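Local coordinates for beta-lactamase-like protein (Novosphingobium pentaromativorans US6-1, PDB 6AUF) that probably hydrolyses beta-lactam antibiotics as a two-zinc metallo-beta-lactamase resembling the B3 subclass, at residues Ser253-Leu257 against Phe258-Ser262; Ala280-Tyr283 against Phe284-Leu288. All coordinates share one frame; numbering follows the deposited sequence.

Contact 1 of 2, residues Ser253-Leu257 against Phe258-Ser262; sequences SASNL and FDRLS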
ATOM      1  N   SER A 253       0.487   6.286   9.271  1.00 56.54           N
ATOM      2  CA  SER A 253      -0.292   7.315   9.952  1.00 56.40           C
ATOM      3  C   SER A 253      -1.623   7.557   9.261  1.00 64.75           C
ATOM      4  O   SER A 253      -2.609   7.906   9.920  1.00 59.89           O
ATOM      5  CB  SER A 253       0.503   8.624  10.056  1.00 59.12           C
ATOM      6  OG  SER A 253       1.402   8.783   8.975  1.00 71.52           O
ATOM      7  N   ALA A 254      -1.687   7.352   7.944  1.00 69.58           N
ATOM      8  CA  ALA A 254      -2.955   7.555   7.254  1.00 64.52           C
ATOM      9  C   ALA A 254      -4.087   6.741   7.873  1.00 62.91           C
ATOM     10  O   ALA A 254      -5.250   7.141   7.758  1.00 60.11           O
ATOM     11  CB  ALA A 254      -2.802   7.234   5.768  1.00 63.60           C
ATOM     12  N   SER A 255      -3.781   5.629   8.557  1.00 64.26           N
ATOM     13  CA  SER A 255      -4.798   4.855   9.271  1.00 62.07           C
ATOM     14  C   SER A 255      -4.495   4.702  10.762  1.00 68.89           C
ATOM     15  O   SER A 255      -5.044   3.807  11.411  1.00 75.10           O
ATOM     16  CB  SER A 255      -4.998   3.475   8.628  1.00 57.28           C
ATOM     17  OG  SER A 255      -3.783   2.767   8.409  1.00 64.14           O
ATOM     18  N   ASN A 256      -3.649   5.552  11.331  1.00 69.68           N
ATOM     19  CA  ASN A 256      -3.402   5.531  12.781  1.00 75.54           C
ATOM     20  C   ASN A 256      -2.828   4.184  13.224  1.00 72.50           C
ATOM     21  O   ASN A 256      -3.144   3.664  14.300  1.00 65.98           O
ATOM     22  CB  ASN A 256      -4.687   5.855  13.542  1.00 75.81           C
ATOM     23  CG  ASN A 256      -4.460   6.080  15.021  1.00 70.36           C
ATOM     24  OD1 ASN A 256      -3.405   6.569  15.448  1.00 66.58           O
ATOM     25  ND2 ASN A 256      -5.467   5.727  15.819  1.00 69.33           N
ATOM     26  N   LEU A 257      -1.961   3.623  12.383  1.00 70.73           N
ATOM     27  CA  LEU A 257      -1.691   2.197  12.451  1.00 62.66           C
ATOM     28  C   LEU A 257      -0.833   1.835  13.657  1.00 66.68           C
ATOM     29  O   LEU A 257      -1.053   0.794  14.280  1.00 69.41           O
ATOM     30  CB  LEU A 257      -1.028   1.735  11.156  1.00 55.34           C
ATOM     31  CG  LEU A 257      -0.680   0.250  11.175  1.00 58.32           C
ATOM     32  CD1 LEU A 257      -1.930  -0.634  11.123  1.00 54.51           C
ATOM     33  CD2 LEU A 257       0.307  -0.079  10.081  1.00 60.19           C
ATOM     34  N   PHE A 258       0.150   2.672  13.996  1.00 69.76           N
ATOM     35  CA  PHE A 258       1.074   2.322  15.076  1.00 76.47           C
ATOM     36  C   PHE A 258       0.391   2.339  16.442  1.00 76.73           C
ATOM     37  O   PHE A 258       0.607   1.433  17.251  1.00 81.13           O
ATOM     38  CB  PHE A 258       2.295   3.241  15.038  1.00 65.52           C
ATOM     39  CG  PHE A 258       3.201   2.966  13.871  1.00 65.97           C
ATOM     40  CD1 PHE A 258       3.019   1.817  13.100  1.00 63.00           C
ATOM     41  CD2 PHE A 258       4.210   3.847  13.518  1.00 69.58           C
ATOM     42  CE1 PHE A 258       3.843   1.543  12.012  1.00 63.05           C
ATOM     43  CE2 PHE A 258       5.042   3.587  12.424  1.00 65.15           C
ATOM     44  CZ  PHE A 258       4.867   2.429  11.681  1.00 63.43           C
ATOM     45  N   ASP A 259      -0.454   3.338  16.710  1.00 76.99           N
ATOM     46  CA  ASP A 259      -1.222   3.342  17.954  1.00 74.87           C
ATOM     47  C   ASP A 259      -2.128   2.124  18.052  1.00 78.33           C
ATOM     48  O   ASP A 259      -2.236   1.506  19.117  1.00 87.26           O
ATOM     49  CB  ASP A 259      -2.059   4.616  18.058  1.00 78.28           C
ATOM     50  CG  ASP A 259      -1.247   5.821  18.484  1.00 92.89           C
ATOM     51  OD1 ASP A 259      -0.020   5.679  18.662  1.00 96.65           O
ATOM     52  OD2 ASP A 259      -1.843   6.909  18.648  1.00 98.34           O
ATOM     53  N   ARG A 260      -2.812   1.782  16.955  1.00 77.24           N
ATOM     54  CA  ARG A 260      -3.715   0.634  16.953  1.00 72.51           C
ATOM     55  C   ARG A 260      -2.945  -0.666  17.164  1.00 74.50           C
ATOM     56  O   ARG A 260      -3.424  -1.573  17.858  1.00 77.97           O
ATOM     57  CB  ARG A 260      -4.519   0.602  15.640  1.00 66.78           C
ATOM     58  CG  ARG A 260      -5.437   1.816  15.440  1.00 68.86           C
ATOM     59  CD  ARG A 260      -6.536   1.602  14.364  1.00 71.15           C
ATOM     60  NE  ARG A 260      -5.981   1.462  13.025  1.00 68.97           N
ATOM     61  CZ  ARG A 260      -6.177   0.424  12.221  1.00 71.49           C
ATOM     62  NH1 ARG A 260      -6.955  -0.588  12.583  1.00 74.17           N
ATOM     63  NH2 ARG A 260      -5.593   0.411  11.037  1.00 69.24           N
ATOM     64  N   LEU A 261      -1.747  -0.768  16.578  1.00 70.21           N
ATOM     65  CA  LEU A 261      -0.893  -1.926  16.806  1.00 70.96           C
ATOM     66  C   LEU A 261      -0.335  -1.934  18.224  1.00 81.90           C
ATOM     67  O   LEU A 261      -0.050  -3.001  18.778  1.00 88.35           O
ATOM     68  CB  LEU A 261       0.248  -1.944  15.788  1.00 63.91           C
ATOM     69  CG  LEU A 261      -0.131  -2.388  14.385  1.00 79.58           C
ATOM     70  CD1 LEU A 261       1.109  -2.641  13.545  1.00 81.24           C
ATOM     71  CD2 LEU A 261      -1.013  -3.622  14.442  1.00 81.03           C
ATOM     72  N   SER A 262      -0.169  -0.759  18.826  1.00 90.42           N
ATOM     73  CA  SER A 262       0.411  -0.633  20.154  1.00102.17           C
ATOM     74  C   SER A 262      -0.654  -0.442  21.230  1.00108.07           C
ATOM     75  O   SER A 262      -0.428   0.274  22.207  1.00101.88           O
ATOM     76  CB  SER A 262       1.418   0.518  20.178  1.00 98.60           C
ATOM     77  OG  SER A 262       2.374   0.371  19.138  1.00 94.12           O
TER
HETATM   78  O   HOH W   1      -0.560   5.819  15.016  1.00 59.32           O
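Arg-260 reaches back from the short helix 257-261 to the loop before it, where its NE donates to Ser-255 O at 3.0 Å, with the donor almost in line with the C=O bond. The oxygen meets the guanidinium at its edge, tilted a little from its plane. A bend at chi3 (-66°) folds the arginine chain round the backbone of Asn-256, and CG passes 3.2 Å from Asn-256 O. That same carbonyl takes the backbone N-H of Arg-260, and Leu-257 O takes that of Leu-261, so the helix starts straight after Asn-256.

Leu-257 marks the closely packed side. With CG anti to its backbone N (chi1 178°), it sends CD1 between Leu-261 CG, at 4.1 Å, and Arg-260 NH2; the arginine side chain crosses the leucine at about a right angle. Leu-257 also packs on Val-248 of the strand 246-248, while Phe-258 meets Tyr-55 edge-to-face.

In this metallo-beta-lactamase fold the short helix 257-261 follows the strand 246-248 by way of the loop that carries the zinc ligand His-251. Buried Ser-255 lies on that loop, its side chain about 8 Å from the side chain of His-251, and its OG is hydrogen-bonded to Thr-249.

The Asn-256 side is looser and wetter. Asn-256 occupies the N-cap position, yet its side chain makes no capping bond; a water stands in, donating to Asn-256 OD1 and accepting from Asp-259 N, each at 3.0 Å. The amide of Asn-256 and the carboxylate of Asp-259 are turned 77° apart, with Asn-256 OD1 3.5 Å from Asp-259 CB. Asp-259 OD1 has its salt bridge with Lys-264, and where the chain leaves the helix, Ser-262 bonds back to Phe-258 O through both its N and its OG, from opposite faces of the carbonyl plane.

Contact 2 of 2, residues Ala280-Tyr283 against Phe284-Leu288; sequences AGSY and FAKRL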
ATOM      1  N   ALA A 280     -10.908  11.059   2.095  1.00 45.82           N
ATOM      2  CA  ALA A 280     -10.176  11.327   0.859  1.00 58.38           C
ATOM      3  C   ALA A 280     -11.072  12.009  -0.166  1.00 53.65           C
ATOM      4  O   ALA A 280     -10.637  12.930  -0.868  1.00 50.37           O
ATOM      5  CB  ALA A 280      -9.589  10.037   0.281  1.00 48.45           C
ATOM      6  N   GLY A 281     -12.328  11.575  -0.259  1.00 55.76           N
ATOM      7  CA  GLY A 281     -13.243  12.212  -1.189  1.00 60.74           C
ATOM      8  C   GLY A 281     -13.517  13.649  -0.802  1.00 62.61           C
ATOM      9  O   GLY A 281     -13.629  14.531  -1.661  1.00 62.02           O
ATOM     10  N   SER A 282     -13.617  13.906   0.501  1.00 57.94           N
ATOM     11  CA  SER A 282     -13.800  15.278   0.954  1.00 55.93           C
ATOM     12  C   SER A 282     -12.619  16.139   0.528  1.00 59.11           C
ATOM     13  O   SER A 282     -12.797  17.239  -0.022  1.00 57.38           O
ATOM     14  CB  SER A 282     -13.985  15.299   2.466  1.00 55.96           C
ATOM     15  OG  SER A 282     -14.026  16.628   2.944  1.00 71.96           O
ATOM     16  N   TYR A 283     -11.400  15.628   0.731  1.00 49.40           N
ATOM     17  CA  TYR A 283     -10.211  16.351   0.289  1.00 63.26           C
ATOM     18  C   TYR A 283     -10.274  16.640  -1.206  1.00 60.71           C
ATOM     19  O   TYR A 283     -10.003  17.763  -1.639  1.00 58.97           O
ATOM     20  CB  TYR A 283      -8.944  15.556   0.636  1.00 55.78           C
ATOM     21  CG  TYR A 283      -7.646  16.202   0.186  1.00 55.94           C
ATOM     22  CD1 TYR A 283      -7.000  17.139   0.989  1.00 51.56           C
ATOM     23  CD2 TYR A 283      -7.067  15.879  -1.039  1.00 58.59           C
ATOM     24  CE1 TYR A 283      -5.813  17.744   0.587  1.00 52.40           C
ATOM     25  CE2 TYR A 283      -5.873  16.473  -1.450  1.00 60.80           C
ATOM     26  CZ  TYR A 283      -5.252  17.404  -0.630  1.00 64.86           C
ATOM     27  OH  TYR A 283      -4.076  18.005  -1.015  1.00 69.95           O
ATOM     28  N   PHE A 284     -10.647  15.634  -2.004  1.00 49.61           N
ATOM     29  CA  PHE A 284     -10.721  15.802  -3.450  1.00 61.04           C
ATOM     30  C   PHE A 284     -11.696  16.906  -3.834  1.00 64.91           C
ATOM     31  O   PHE A 284     -11.409  17.712  -4.727  1.00 67.23           O
ATOM     32  CB  PHE A 284     -11.121  14.477  -4.104  1.00 50.81           C
ATOM     33  CG  PHE A 284     -11.178  14.529  -5.593  1.00 49.21           C
ATOM     34  CD1 PHE A 284     -10.171  15.151  -6.319  1.00 57.63           C
ATOM     35  CD2 PHE A 284     -12.227  13.920  -6.282  1.00 53.67           C
ATOM     36  CE1 PHE A 284     -10.216  15.188  -7.715  1.00 61.94           C
ATOM     37  CE2 PHE A 284     -12.287  13.948  -7.672  1.00 54.01           C
ATOM     38  CZ  PHE A 284     -11.285  14.584  -8.394  1.00 62.19           C
ATOM     39  N   ALA A 285     -12.855  16.966  -3.175  1.00 58.51           N
ATOM     40  CA  ALA A 285     -13.833  17.977  -3.562  1.00 61.78           C
ATOM     41  C   ALA A 285     -13.306  19.374  -3.279  1.00 68.04           C
ATOM     42  O   ALA A 285     -13.498  20.294  -4.085  1.00 78.79           O
ATOM     43  CB  ALA A 285     -15.161  17.748  -2.848  1.00 51.22           C
ATOM     44  N   LYS A 286     -12.644  19.552  -2.135  1.00 70.43           N
ATOM     45  CA  LYS A 286     -12.011  20.833  -1.861  1.00 72.27           C
ATOM     46  C   LYS A 286     -11.045  21.202  -2.978  1.00 72.48           C
ATOM     47  O   LYS A 286     -10.931  22.375  -3.352  1.00 67.35           O
ATOM     48  CB  LYS A 286     -11.293  20.786  -0.511  1.00 69.79           C
ATOM     49  CG  LYS A 286     -12.219  20.555   0.672  1.00 76.02           C
ATOM     50  CD  LYS A 286     -11.460  20.714   1.990  1.00 90.17           C
ATOM     51  CE  LYS A 286     -12.396  20.797   3.202  1.00 96.93           C
ATOM     52  NZ  LYS A 286     -13.264  19.590   3.365  1.00 99.07           N
ATOM     53  N   ARG A 287     -10.355  20.206  -3.540  1.00 65.55           N
ATOM     54  CA  ARG A 287      -9.378  20.494  -4.581  1.00 63.83           C
ATOM     55  C   ARG A 287     -10.066  20.908  -5.878  1.00 69.50           C
ATOM     56  O   ARG A 287      -9.622  21.846  -6.547  1.00 72.05           O
ATOM     57  CB  ARG A 287      -8.473  19.283  -4.796  1.00 51.77           C
ATOM     58  CG  ARG A 287      -7.671  19.313  -6.106  1.00 54.67           C
ATOM     59  CD  ARG A 287      -6.528  20.307  -6.061  1.00 56.36           C
ATOM     60  NE  ARG A 287      -5.956  20.524  -7.385  1.00 62.30           N
ATOM     61  CZ  ARG A 287      -4.774  20.071  -7.787  1.00 59.55           C
ATOM     62  NH1 ARG A 287      -4.356  20.321  -9.023  1.00 55.57           N
ATOM     63  NH2 ARG A 287      -4.012  19.371  -6.965  1.00 58.08           N
ATOM     64  N   LEU A 288     -11.159  20.231  -6.243  1.00 67.22           N
ATOM     65  CA  LEU A 288     -11.930  20.649  -7.412  1.00 68.22           C
ATOM     66  C   LEU A 288     -12.508  22.050  -7.216  1.00 71.27           C
ATOM     67  O   LEU A 288     -12.490  22.873  -8.141  1.00 74.99           O
ATOM     68  CB  LEU A 288     -13.037  19.625  -7.711  1.00 62.03           C
ATOM     69  CG  LEU A 288     -12.564  18.242  -8.205  1.00 56.84           C
ATOM     70  CD1 LEU A 288     -13.692  17.219  -8.343  1.00 50.38           C
ATOM     71  CD2 LEU A 288     -11.801  18.360  -9.515  1.00 48.06           C
TER
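Lys-286 lies over the carbonyl of Ser-282, one turn earlier in the same helix, with its CG 3.4 Å from Ser-282 O. The chain then runs extended as far as a bend at chi4 (59°), which brings NZ to 3.1 Å from Ser-282 OG. In the backbone between the same two residues, Lys-286 N donates to Ser-282 O with an N-H...O angle of 171°, flanked by the bonds from Ala-285 N to Gly-281 O and from Arg-287 N to Tyr-283 O.

On another side of the helix, Phe-284 CB sits 3.5 Å from Gly-281 O, and the ring leads away from Gly-281 to pack on Ile-232 of helix 226-241. Leu-288 CD1 rests over one face of that ring, 3.5 Å above its plane and offset toward the rim. Of the Arg-287 side chain only CB comes near, by Tyr-283 O; its guanidinium turns away to a salt bridge with Glu-291 and a hydrogen bond to Ser-216 OG.

The chemistry is that of an amphipathic helix: Phe-284 and Leu-288 give it an apolar face against helix 226-241, while the backbone bonds hold the turns and the lysine-serine pair occupies the exposed flank.

Overall arrangement
The two contacts come in series: contact 1 closes at Ser-262, and contact 2 opens at Ala-280 on the next helix. Their centres are 23 Å apart and their nearest atoms about 9 Å, so they do not touch. Contact 1 runs from the loop after strand 246-248, an outermost strand of the five-stranded sheet, into helix 257-261; contact 2 lies further out, midway along helix 272-292, which packs on helix 226-241. Both approach the two-zinc site without entering it: the side chain of Ser-255 is about 12 Å from a bound zinc ion, and so is that of Tyr-283. Together they belong to the C-terminal part of the metallo-beta-lactamase fold.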